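Local coordinates for metagenomic carboxyl esterase MGS0156 (Uncultured organism, PDB 5D8M), which probably hydrolyses carboxylic ester bonds as an esterase of the alpha/beta-hydrolase type, at residues Pro93-Glu98 against Thr219-Ser224; Ala137-Val142 against Val162-Ala167; Ile152-His157 against Pro172-Arg177; Glu166-Tyr171 against Val243-Leu248. All coordinates share one frame; numbering follows the deposited sequence.

Contact 1. Residues Pro93-Glu98 against Thr219-Ser224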
# COMPACT_ATOMS: atom_id res chain seq x y z
N PRO A 93 2.49 1.28 -7.75
CA PRO A 93 1.69 2.37 -7.20
C PRO A 93 0.20 2.22 -7.44
O PRO A 93 -0.22 1.26 -8.07
CB PRO A 93 2.21 3.60 -7.94
CG PRO A 93 2.54 3.06 -9.28
CD PRO A 93 3.12 1.66 -9.03
N GLY A 94 -0.57 3.20 -6.99
CA GLY A 94 -2.01 3.13 -7.04
C GLY A 94 -2.73 4.10 -7.96
O GLY A 94 -2.19 4.55 -8.97
N LEU A 95 -3.98 4.39 -7.61
CA LEU A 95 -4.86 5.22 -8.40
C LEU A 95 -4.28 6.62 -8.58
O LEU A 95 -3.87 7.26 -7.61
CB LEU A 95 -6.24 5.31 -7.72
CG LEU A 95 -7.39 5.94 -8.51
CD1 LEU A 95 -7.74 5.03 -9.66
CD2 LEU A 95 -8.59 6.15 -7.60
N LEU A 96 -4.25 7.09 -9.82
CA LEU A 96 -3.80 8.44 -10.17
C LEU A 96 -2.29 8.67 -10.00
O LEU A 96 -1.81 9.76 -10.27
CB LEU A 96 -4.56 9.50 -9.35
CG LEU A 96 -6.04 9.65 -9.69
CD1 LEU A 96 -6.64 10.85 -8.95
CD2 LEU A 96 -6.24 9.80 -11.19
N ALA A 97 -1.54 7.66 -9.57
CA ALA A 97 -0.11 7.87 -9.35
C ALA A 97 0.58 8.25 -10.66
O ALA A 97 1.43 9.17 -10.72
CB ALA A 97 0.52 6.62 -8.73
N GLU A 98 0.14 7.59 -11.72
CA GLU A 98 0.70 7.85 -13.04
C GLU A 98 0.49 9.30 -13.44
O GLU A 98 1.36 9.90 -14.08
CB GLU A 98 0.07 6.92 -14.08
CG GLU A 98 0.71 7.05 -15.47
CD GLU A 98 -0.02 6.21 -16.52
OE1 GLU A 98 -1.26 6.01 -16.38
OE2 GLU A 98 0.63 5.76 -17.48
N THR A 219 -15.78 3.65 -16.03
CA THR A 219 -15.22 3.92 -14.71
C THR A 219 -14.36 2.74 -14.25
O THR A 219 -14.40 2.37 -13.08
CB THR A 219 -16.32 4.18 -13.67
OG1 THR A 219 -17.17 3.02 -13.58
CG2 THR A 219 -17.16 5.41 -14.05
N GLU A 220 -13.58 2.17 -15.17
CA GLU A 220 -12.82 0.94 -14.90
C GLU A 220 -11.94 0.99 -13.65
O GLU A 220 -11.89 0.04 -12.86
CB GLU A 220 -11.97 0.57 -16.13
CG GLU A 220 -10.93 1.62 -16.60
CD GLU A 220 -10.09 1.14 -17.80
OE1 GLU A 220 -10.32 1.61 -18.94
OE2 GLU A 220 -9.18 0.29 -17.62
N ALA A 221 -11.24 2.10 -13.45
CA ALA A 221 -10.35 2.25 -12.30
C ALA A 221 -11.12 2.23 -10.97
O ALA A 221 -10.74 1.52 -10.01
CB ALA A 221 -9.54 3.54 -12.44
N LEU A 222 -12.20 3.00 -10.91
CA LEU A 222 -13.03 3.05 -9.70
C LEU A 222 -13.82 1.77 -9.48
O LEU A 222 -14.03 1.36 -8.34
CB LEU A 222 -14.00 4.24 -9.73
CG LEU A 222 -13.41 5.59 -9.31
CD1 LEU A 222 -12.54 5.46 -8.06
CD2 LEU A 222 -12.59 6.15 -10.47
N ASP A 223 -14.26 1.12 -10.56
CA ASP A 223 -14.93 -0.18 -10.42
C ASP A 223 -14.07 -1.17 -9.64
O ASP A 223 -14.56 -2.01 -8.88
CB ASP A 223 -15.24 -0.78 -11.79
CG ASP A 223 -16.28 0.01 -12.55
OD1 ASP A 223 -16.97 0.86 -11.95
OD2 ASP A 223 -16.40 -0.23 -13.77
N SER A 224 -12.76 -1.07 -9.84
CA SER A 224 -11.83 -1.97 -9.21
C SER A 224 -11.71 -1.70 -7.71
O SER A 224 -11.20 -2.54 -6.97
CB SER A 224 -10.45 -1.87 -9.87
OG SER A 224 -10.50 -2.35 -11.19

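Contact 2. Residues Ala137-Val142 against Val162-Ala167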
# COMPACT_ATOMS: atom_id res chain seq x y z
N ALA A 137 -1.94 -7.17 -16.21
CA ALA A 137 -1.19 -7.64 -17.37
C ALA A 137 0.14 -6.89 -17.52
O ALA A 137 1.15 -7.46 -17.93
CB ALA A 137 -2.04 -7.53 -18.64
N ILE A 138 0.13 -5.60 -17.21
CA ILE A 138 1.35 -4.79 -17.23
C ILE A 138 2.38 -5.37 -16.26
O ILE A 138 3.56 -5.55 -16.61
CB ILE A 138 1.03 -3.31 -16.88
CG1 ILE A 138 0.26 -2.69 -18.04
CG2 ILE A 138 2.32 -2.53 -16.56
CD1 ILE A 138 -0.35 -1.29 -17.75
N ILE A 139 1.92 -5.67 -15.05
CA ILE A 139 2.77 -6.19 -14.00
C ILE A 139 3.35 -7.55 -14.40
O ILE A 139 4.56 -7.80 -14.28
CB ILE A 139 1.98 -6.30 -12.68
CG1 ILE A 139 1.59 -4.89 -12.21
CG2 ILE A 139 2.81 -7.00 -11.63
CD1 ILE A 139 0.47 -4.89 -11.16
N HIS A 140 2.48 -8.41 -14.91
CA HIS A 140 2.88 -9.69 -15.47
C HIS A 140 4.03 -9.55 -16.49
O HIS A 140 5.01 -10.30 -16.44
CB HIS A 140 1.68 -10.37 -16.13
CG HIS A 140 1.96 -11.74 -16.64
ND1 HIS A 140 1.44 -12.20 -17.83
CD2 HIS A 140 2.69 -12.76 -16.12
CE1 HIS A 140 1.84 -13.45 -18.02
NE2 HIS A 140 2.60 -13.81 -17.00
N GLU A 141 3.92 -8.60 -17.41
CA GLU A 141 4.96 -8.46 -18.44
C GLU A 141 6.28 -7.90 -17.87
O GLU A 141 7.37 -8.27 -18.32
CB GLU A 141 4.48 -7.55 -19.58
CG GLU A 141 3.26 -8.05 -20.32
CD GLU A 141 3.46 -9.42 -20.95
OE1 GLU A 141 2.48 -10.19 -20.99
OE2 GLU A 141 4.59 -9.73 -21.41
N VAL A 142 6.18 -7.01 -16.91
CA VAL A 142 7.37 -6.43 -16.30
C VAL A 142 8.18 -7.50 -15.56
O VAL A 142 9.37 -7.67 -15.78
CB VAL A 142 7.02 -5.28 -15.30
CG1 VAL A 142 8.25 -4.93 -14.44
CG2 VAL A 142 6.53 -4.04 -16.06
N VAL A 162 -4.06 -4.38 -5.17
CA VAL A 162 -5.04 -5.30 -5.74
C VAL A 162 -4.80 -5.49 -7.22
O VAL A 162 -5.16 -6.53 -7.74
CB VAL A 162 -6.48 -4.84 -5.46
CG1 VAL A 162 -6.72 -4.89 -3.94
CG2 VAL A 162 -6.72 -3.44 -5.98
N ASP A 163 -4.13 -4.54 -7.88
CA ASP A 163 -3.56 -4.80 -9.20
C ASP A 163 -2.66 -6.07 -9.11
O ASP A 163 -2.76 -6.97 -9.93
CB ASP A 163 -2.72 -3.61 -9.70
CG ASP A 163 -3.56 -2.38 -10.10
OD1 ASP A 163 -4.82 -2.45 -10.18
OD2 ASP A 163 -2.92 -1.33 -10.35
N VAL A 164 -1.81 -6.15 -8.09
CA VAL A 164 -0.90 -7.29 -7.95
C VAL A 164 -1.64 -8.58 -7.56
O VAL A 164 -1.38 -9.63 -8.14
CB VAL A 164 0.23 -6.98 -6.91
CG1 VAL A 164 1.01 -8.25 -6.54
CG2 VAL A 164 1.21 -5.95 -7.49
N LEU A 165 -2.58 -8.50 -6.62
CA LEU A 165 -3.35 -9.70 -6.24
C LEU A 165 -4.12 -10.26 -7.44
O LEU A 165 -4.18 -11.48 -7.63
CB LEU A 165 -4.32 -9.39 -5.09
CG LEU A 165 -3.70 -9.07 -3.72
CD1 LEU A 165 -4.76 -8.98 -2.58
CD2 LEU A 165 -2.58 -10.08 -3.37
N GLU A 166 -4.72 -9.39 -8.25
CA GLU A 166 -5.42 -9.88 -9.42
C GLU A 166 -4.45 -10.54 -10.40
O GLU A 166 -4.78 -11.53 -11.03
CB GLU A 166 -6.20 -8.74 -10.11
CG GLU A 166 -7.32 -8.18 -9.18
CD GLU A 166 -8.56 -7.65 -9.91
OE1 GLU A 166 -8.62 -7.65 -11.17
OE2 GLU A 166 -9.50 -7.22 -9.20
N ALA A 167 -3.25 -9.98 -10.50
CA ALA A 167 -2.21 -10.58 -11.35
C ALA A 167 -1.83 -11.98 -10.85
O ALA A 167 -1.75 -12.94 -11.62
CB ALA A 167 -0.99 -9.67 -11.41

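Contact 3. Residues Ile152-His157 against Pro172-Arg177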
# COMPACT_ATOMS: atom_id res chain seq x y z
N ILE A 152 11.66 -12.05 -5.82
CA ILE A 152 10.70 -10.99 -6.10
C ILE A 152 9.80 -10.70 -4.89
O ILE A 152 9.08 -11.59 -4.41
CB ILE A 152 9.82 -11.35 -7.32
CG1 ILE A 152 10.71 -11.49 -8.56
CG2 ILE A 152 8.74 -10.30 -7.52
CD1 ILE A 152 11.47 -10.20 -8.92
N VAL A 153 9.88 -9.47 -4.38
CA VAL A 153 9.02 -9.02 -3.30
C VAL A 153 8.27 -7.77 -3.74
O VAL A 153 8.86 -6.70 -3.87
CB VAL A 153 9.84 -8.74 -2.01
CG1 VAL A 153 8.93 -8.11 -0.92
CG2 VAL A 153 10.49 -10.02 -1.51
N PHE A 154 6.97 -7.90 -3.99
CA PHE A 154 6.16 -6.74 -4.34
C PHE A 154 5.99 -5.86 -3.12
O PHE A 154 5.75 -6.36 -2.02
CB PHE A 154 4.78 -7.15 -4.86
CG PHE A 154 4.79 -7.74 -6.26
CD1 PHE A 154 4.87 -6.92 -7.37
CD2 PHE A 154 4.73 -9.12 -6.46
CE1 PHE A 154 4.88 -7.44 -8.66
CE2 PHE A 154 4.73 -9.65 -7.75
CZ PHE A 154 4.80 -8.80 -8.86
N VAL A 155 6.14 -4.55 -3.32
CA VAL A 155 5.77 -3.57 -2.32
C VAL A 155 4.82 -2.61 -3.00
O VAL A 155 5.19 -1.93 -3.96
CB VAL A 155 6.98 -2.81 -1.76
CG1 VAL A 155 6.52 -1.82 -0.70
CG2 VAL A 155 7.98 -3.81 -1.15
N THR A 156 3.57 -2.62 -2.55
CA THR A 156 2.48 -2.03 -3.30
C THR A 156 1.82 -0.96 -2.47
O THR A 156 1.88 -1.00 -1.24
CB THR A 156 1.44 -3.13 -3.71
OG1 THR A 156 0.81 -3.68 -2.54
CG2 THR A 156 2.12 -4.28 -4.43
N HIS A 157 1.17 -0.00 -3.14
CA HIS A 157 0.47 1.07 -2.44
C HIS A 157 -0.94 1.21 -3.03
O HIS A 157 -1.12 1.17 -4.26
CB HIS A 157 1.25 2.40 -2.57
CG HIS A 157 0.58 3.58 -1.92
ND1 HIS A 157 0.23 4.71 -2.62
CD2 HIS A 157 0.23 3.80 -0.63
CE1 HIS A 157 -0.31 5.59 -1.79
NE2 HIS A 157 -0.31 5.07 -0.58
N PRO A 172 -0.63 -17.91 -13.11
CA PRO A 172 0.11 -18.87 -12.29
C PRO A 172 1.63 -18.77 -12.45
O PRO A 172 2.36 -19.04 -11.51
CB PRO A 172 -0.38 -20.23 -12.82
CG PRO A 172 -1.74 -19.94 -13.37
CD PRO A 172 -1.69 -18.54 -13.92
N ASP A 173 2.11 -18.39 -13.63
CA ASP A 173 3.55 -18.25 -13.79
C ASP A 173 4.10 -17.07 -12.98
O ASP A 173 5.23 -17.13 -12.48
CB ASP A 173 3.92 -18.12 -15.27
CG ASP A 173 3.17 -17.00 -15.97
OD1 ASP A 173 2.00 -16.73 -15.61
OD2 ASP A 173 3.74 -16.39 -16.90
N LEU A 174 3.33 -15.99 -12.85
CA LEU A 174 3.74 -14.90 -11.97
C LEU A 174 3.72 -15.35 -10.51
O LEU A 174 4.63 -15.06 -9.73
CB LEU A 174 2.85 -13.68 -12.17
CG LEU A 174 3.13 -12.55 -11.19
CD1 LEU A 174 4.56 -12.05 -11.42
CD2 LEU A 174 2.13 -11.41 -11.35
N ALA A 175 2.69 -16.08 -10.12
CA ALA A 175 2.59 -16.59 -8.75
C ALA A 175 3.81 -17.44 -8.41
O ALA A 175 4.42 -17.28 -7.34
CB ALA A 175 1.34 -17.42 -8.58
N ALA A 176 4.17 -18.34 -9.31
CA ALA A 176 5.32 -19.23 -9.10
C ALA A 176 6.63 -18.45 -9.01
O ALA A 176 7.60 -18.90 -8.42
CB ALA A 176 5.39 -20.26 -10.20
N ARG A 177 6.65 -17.27 -9.60
CA ARG A 177 7.84 -16.42 -9.64
C ARG A 177 7.97 -15.53 -8.38
O ARG A 177 9.03 -14.98 -8.08
CB ARG A 177 7.77 -15.55 -10.90
CG ARG A 177 8.93 -14.62 -11.11
CD ARG A 177 10.19 -15.39 -11.50
NE ARG A 177 11.33 -14.49 -11.55
CZ ARG A 177 12.11 -14.20 -10.51
NH1 ARG A 177 11.86 -14.77 -9.33
NH2 ARG A 177 13.13 -13.36 -10.64
O HOH W 1 11.04 -14.80 -6.11

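Contact 4. Residues Glu166-Tyr171 against Val243-Leu248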
# COMPACT_ATOMS: atom_id res chain seq x y z
N GLU A 166 -4.72 -9.39 -8.25
CA GLU A 166 -5.42 -9.88 -9.42
C GLU A 166 -4.45 -10.54 -10.40
O GLU A 166 -4.78 -11.53 -11.03
CB GLU A 166 -6.20 -8.74 -10.11
CG GLU A 166 -7.32 -8.18 -9.18
CD GLU A 166 -8.56 -7.65 -9.91
OE1 GLU A 166 -8.62 -7.65 -11.17
OE2 GLU A 166 -9.50 -7.22 -9.20
N ALA A 167 -3.25 -9.98 -10.50
CA ALA A 167 -2.21 -10.58 -11.35
C ALA A 167 -1.83 -11.98 -10.85
O ALA A 167 -1.75 -12.94 -11.62
CB ALA A 167 -0.99 -9.67 -11.41
N LEU A 168 -1.63 -12.12 -9.54
CA LEU A 168 -1.23 -13.41 -8.96
C LEU A 168 -2.29 -14.47 -9.18
O LEU A 168 -2.01 -15.63 -9.42
CB LEU A 168 -0.93 -13.25 -7.46
CG LEU A 168 0.32 -12.41 -7.22
CD1 LEU A 168 0.52 -12.18 -5.75
CD2 LEU A 168 1.54 -13.13 -7.79
N VAL A 169 -3.55 -14.06 -9.11
CA VAL A 169 -4.65 -14.95 -9.36
C VAL A 169 -4.79 -15.29 -10.84
O VAL A 169 -5.15 -16.41 -11.19
CB VAL A 169 -5.97 -14.35 -8.84
CG1 VAL A 169 -7.17 -15.15 -9.35
CG2 VAL A 169 -5.96 -14.32 -7.31
N SER A 170 -4.51 -14.34 -11.72
CA SER A 170 -4.67 -14.55 -13.16
C SER A 170 -3.52 -15.30 -13.82
O SER A 170 -3.72 -16.02 -14.80
CB SER A 170 -4.84 -13.21 -13.88
OG SER A 170 -6.05 -12.60 -13.47
N TYR A 171 -2.31 -15.12 -13.30
CA TYR A 171 -1.13 -15.67 -13.97
C TYR A 171 -0.36 -16.60 -13.05
O TYR A 171 0.46 -16.14 -12.27
CB TYR A 171 -0.23 -14.53 -14.46
CG TYR A 171 -0.99 -13.51 -15.29
CD1 TYR A 171 -1.36 -13.80 -16.60
CD2 TYR A 171 -1.31 -12.26 -14.79
CE1 TYR A 171 -2.04 -12.89 -17.38
CE2 TYR A 171 -2.01 -11.33 -15.56
CZ TYR A 171 -2.37 -11.65 -16.85
OH TYR A 171 -3.05 -10.74 -17.63
N VAL A 243 2.89 -17.88 -2.07
CA VAL A 243 3.29 -16.48 -1.88
C VAL A 243 3.00 -16.02 -0.44
O VAL A 243 1.97 -16.38 0.12
CB VAL A 243 2.55 -15.55 -2.87
CG1 VAL A 243 2.99 -14.09 -2.68
CG2 VAL A 243 2.77 -16.01 -4.31
N ARG A 244 3.90 -15.27 0.19
CA ARG A 244 3.63 -14.74 1.53
C ARG A 244 3.07 -13.32 1.43
O ARG A 244 3.55 -12.52 0.64
CB ARG A 244 4.88 -14.75 2.38
CG ARG A 244 5.60 -16.10 2.37
CD ARG A 244 5.15 -16.97 3.49
NE ARG A 244 6.14 -16.93 4.57
CZ ARG A 244 7.22 -17.71 4.64
NH1 ARG A 244 7.47 -18.62 3.70
NH2 ARG A 244 8.06 -17.57 5.66
N TYR A 245 2.06 -13.01 2.25
CA TYR A 245 1.44 -11.69 2.21
C TYR A 245 1.67 -10.94 3.51
O TYR A 245 1.66 -11.53 4.60
CB TYR A 245 -0.07 -11.83 1.92
CG TYR A 245 -0.32 -12.64 0.68
CD1 TYR A 245 -0.29 -12.05 -0.58
CD2 TYR A 245 -0.57 -14.01 0.75
CE1 TYR A 245 -0.49 -12.80 -1.72
CE2 TYR A 245 -0.78 -14.76 -0.39
CZ TYR A 245 -0.74 -14.15 -1.62
OH TYR A 245 -0.96 -14.92 -2.77
N TYR A 246 1.90 -9.64 3.39
CA TYR A 246 2.17 -8.78 4.53
C TYR A 246 1.43 -7.47 4.34
O TYR A 246 1.33 -6.98 3.22
CB TYR A 246 3.68 -8.50 4.67
CG TYR A 246 4.55 -9.74 4.63
CD1 TYR A 246 4.96 -10.29 3.42
CD2 TYR A 246 5.00 -10.34 5.81
CE1 TYR A 246 5.79 -11.42 3.37
CE2 TYR A 246 5.82 -11.46 5.78
CZ TYR A 246 6.20 -12.00 4.56
OH TYR A 246 7.02 -13.08 4.51
N SER A 247 0.94 -6.89 5.43
CA SER A 247 0.17 -5.65 5.29
C SER A 247 0.54 -4.63 6.36
O SER A 247 0.73 -4.97 7.54
CB SER A 247 -1.34 -5.95 5.37
OG SER A 247 -1.75 -6.89 4.38
N LEU A 248 0.59 -3.37 5.91
CA LEU A 248 0.68 -2.18 6.75
C LEU A 248 -0.56 -1.35 6.47
O LEU A 248 -0.88 -1.11 5.31
CB LEU A 248 1.94 -1.38 6.43
CG LEU A 248 3.25 -2.03 6.87
CD1 LEU A 248 4.39 -1.50 6.00
CD2 LEU A 248 3.53 -1.70 8.33

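Contact 1. Residues Pro93-Glu98 against Thr219-Ser224
L95 reaches from a loop to a short helical turn and meets A221 and L222 with its two methyls. Its CB points toward the helix, and CG stands anti to the backbone N (chi1 -170°), which carries the fork of the side chain onward to residues 219-224. From that fork, CD1 of L95 lies 3.6 Å from CB of A221, a snug methyl-to-methyl approach. The other branch, CD2 of L95, comes within 4.0 Å of CD1 of L222, and the two leucine side chains cross at about a right angle. A branched leucine suits this place because one residue can serve two partners, while the small A221 admits a methyl close to the helix backbone. L95 is presented by a type II turn from G94 to A97, in which L96 takes the left-handed position (phi 70°) and A97 N bonds to G94 O at 3.2 Å. Across from it, the hydroxyl OG1 of T219 donates to OD1 of D223 at 2.7 Å, arriving 39° out of the carboxylate plane, and ties the first turn of the helix together. The loop follows strand 87-92, a place that often contributes to the oxyanion hole in alpha/beta hydrolases. Helix 220-223 belongs to the insertion between strands 178-184 and 244-248, probably part of a cap; helix 199-207 touches L222, and K159 at the start of helix 159-170 touches L95.

Contact 2. Residues Ala137-Val142 against Val162-Ala167
I139 supplies the apolar contact with D163 and V164, and it does so through one methyl. Its CG1 branch lies anti to the carbonyl carbon (chi1 -65°) and extends at chi2 163°, which carries CD1 across to helix 159-170. There CD1 of I139 is 3.7 Å from CB of D163 and 3.9 Å from CG2 of V164, crossing both side chains at about a right angle. The long arm of isoleucine suits the job, since it spans the space between two helix surfaces. A167 also points its CB toward I139 and, being small, lets the helices approach on that side; CB of A167 is 4.6 Å from CG2 of I139. Helices 132-143 and 159-170 lie in succession before and after strand 151-157 and pack on the same side of the parallel sheet, an arrangement known from the alpha/beta-hydrolase fold, and I139 and V164 both rest on F154 of that strand. The polar component belongs to D163, which offers I139 only its CB and sends its carboxylate elsewhere: OD1 takes a hydrogen bond from S132 and a salt bridge from K159, and OD2 is bound by N135. Of these donors, S132 and N135 come from helix 132-143 and K159 from the head of the other helix, which probably keeps the buried carboxylate ionised.

Contact 3. Residues Ile152-His157 against Pro172-Arg177
I152 and R177 bring strand 151-157 and the short helix 172-177 within a CA-to-CA distance of 7.1 Å, and a water spans the gap, accepting from I152 N at 2.8 Å and donating to R177 O at 2.8 Å. The side chains of the same pair cross at about a right angle. R177 starts with CG anti to the backbone N and then bends at chi2 (71°), a kink that lays the guanidinium flat against isoleucine: CG1 of I152 sits over one of its faces, 3.4 Å above the plane and displaced toward the rim. Such a face is poorly solvated and accepts an aliphatic neighbour, while the N-H groups remain available at the rim. NH1 is bound to the carbonyl of D150, and NH2 makes a weak bond to that of P147. Replacing R177 by alanine is likely to leave the D150 carbonyl without its guanidinium donor and to open a gap beside CG1 of I152. F154 and L174 reach toward each other from opposite directions, and CD1 of L174 stands 4.1 Å from CZ of F154, near the ring plane. A flat, wide ring suits this place, because it meets L174 at its edge while also touching I139 and V164. Strand 151-157, helix 159-170, this short helix and the adjacent strand 178-184 make a beta-alpha-beta crossover of the parallel sheet, and strand 151-157 probably leads into the nucleophile elbow of an alpha/beta hydrolase.

Contact 4. Residues Glu166-Tyr171 against Val243-Leu248
L168 makes the apolar contacts of this pair, touching Y245 and V243 with one and the same methyl. Its side chain leaves the helix toward the strand and is stretched out at chi2 (176°), which places CD1 at the far end of its reach. CD1 of L168 is 4.2 Å from CE1 of Y245, at the edge of the ring and near its plane, and 4.4 Å from CG1 of V243. Leucine suits the place because it has length enough to bridge from helix to sheet, and valine just before strand 244-248 offers a compact methyl to receive it. V243 and Y245 both point toward the helix, in the alternating manner of extended chain, while R244 between them turns elsewhere.

The polar groups are dealt with apart from this interface. The hydroxyl of Y245 is hydrogen-bonded to the carbonyl of P240, so a tyrosine can show an apolar edge to L168 and still settle its OH in a buried setting. Near the end of helix 159-170, S170 N bonds to E166 O at 2.9 Å and Y171 N to A167 O at 2.8 Å, before Y171 leaves helical geometry and stacks on H140. V181 of strand 178-184 touches both L168 and Y245 and so lies in the same apolar layer. The contact therefore rests on the burial of hydrocarbon, whose carbon-to-carbon approaches make no directional demand like that of a hydrogen bond.

Overall arrangement
Contacts 2, 3 and 4 form one buried region on the same side of the chain's centre, whereas contact 1 is partly buried and joins a loop to the insertion, about 13 Å from contact 2 between centres. Helix 159-170 serves contacts 2 and 4, which share E166 and A167; contact 3 joins the same sheet through the next helix. L174 of contact 3 packs on A167 and L168, and H140 of contact 2 probably hydrogen-bonds D173. Contacts 1, 2 and 4 meet through hydrocarbon, whereas contact 3 adds a guanidinium face and a bridging water. Polar groups at the margins differ too: a carboxylate held by three donors in contact 2, a tyrosine hydroxyl in contact 4.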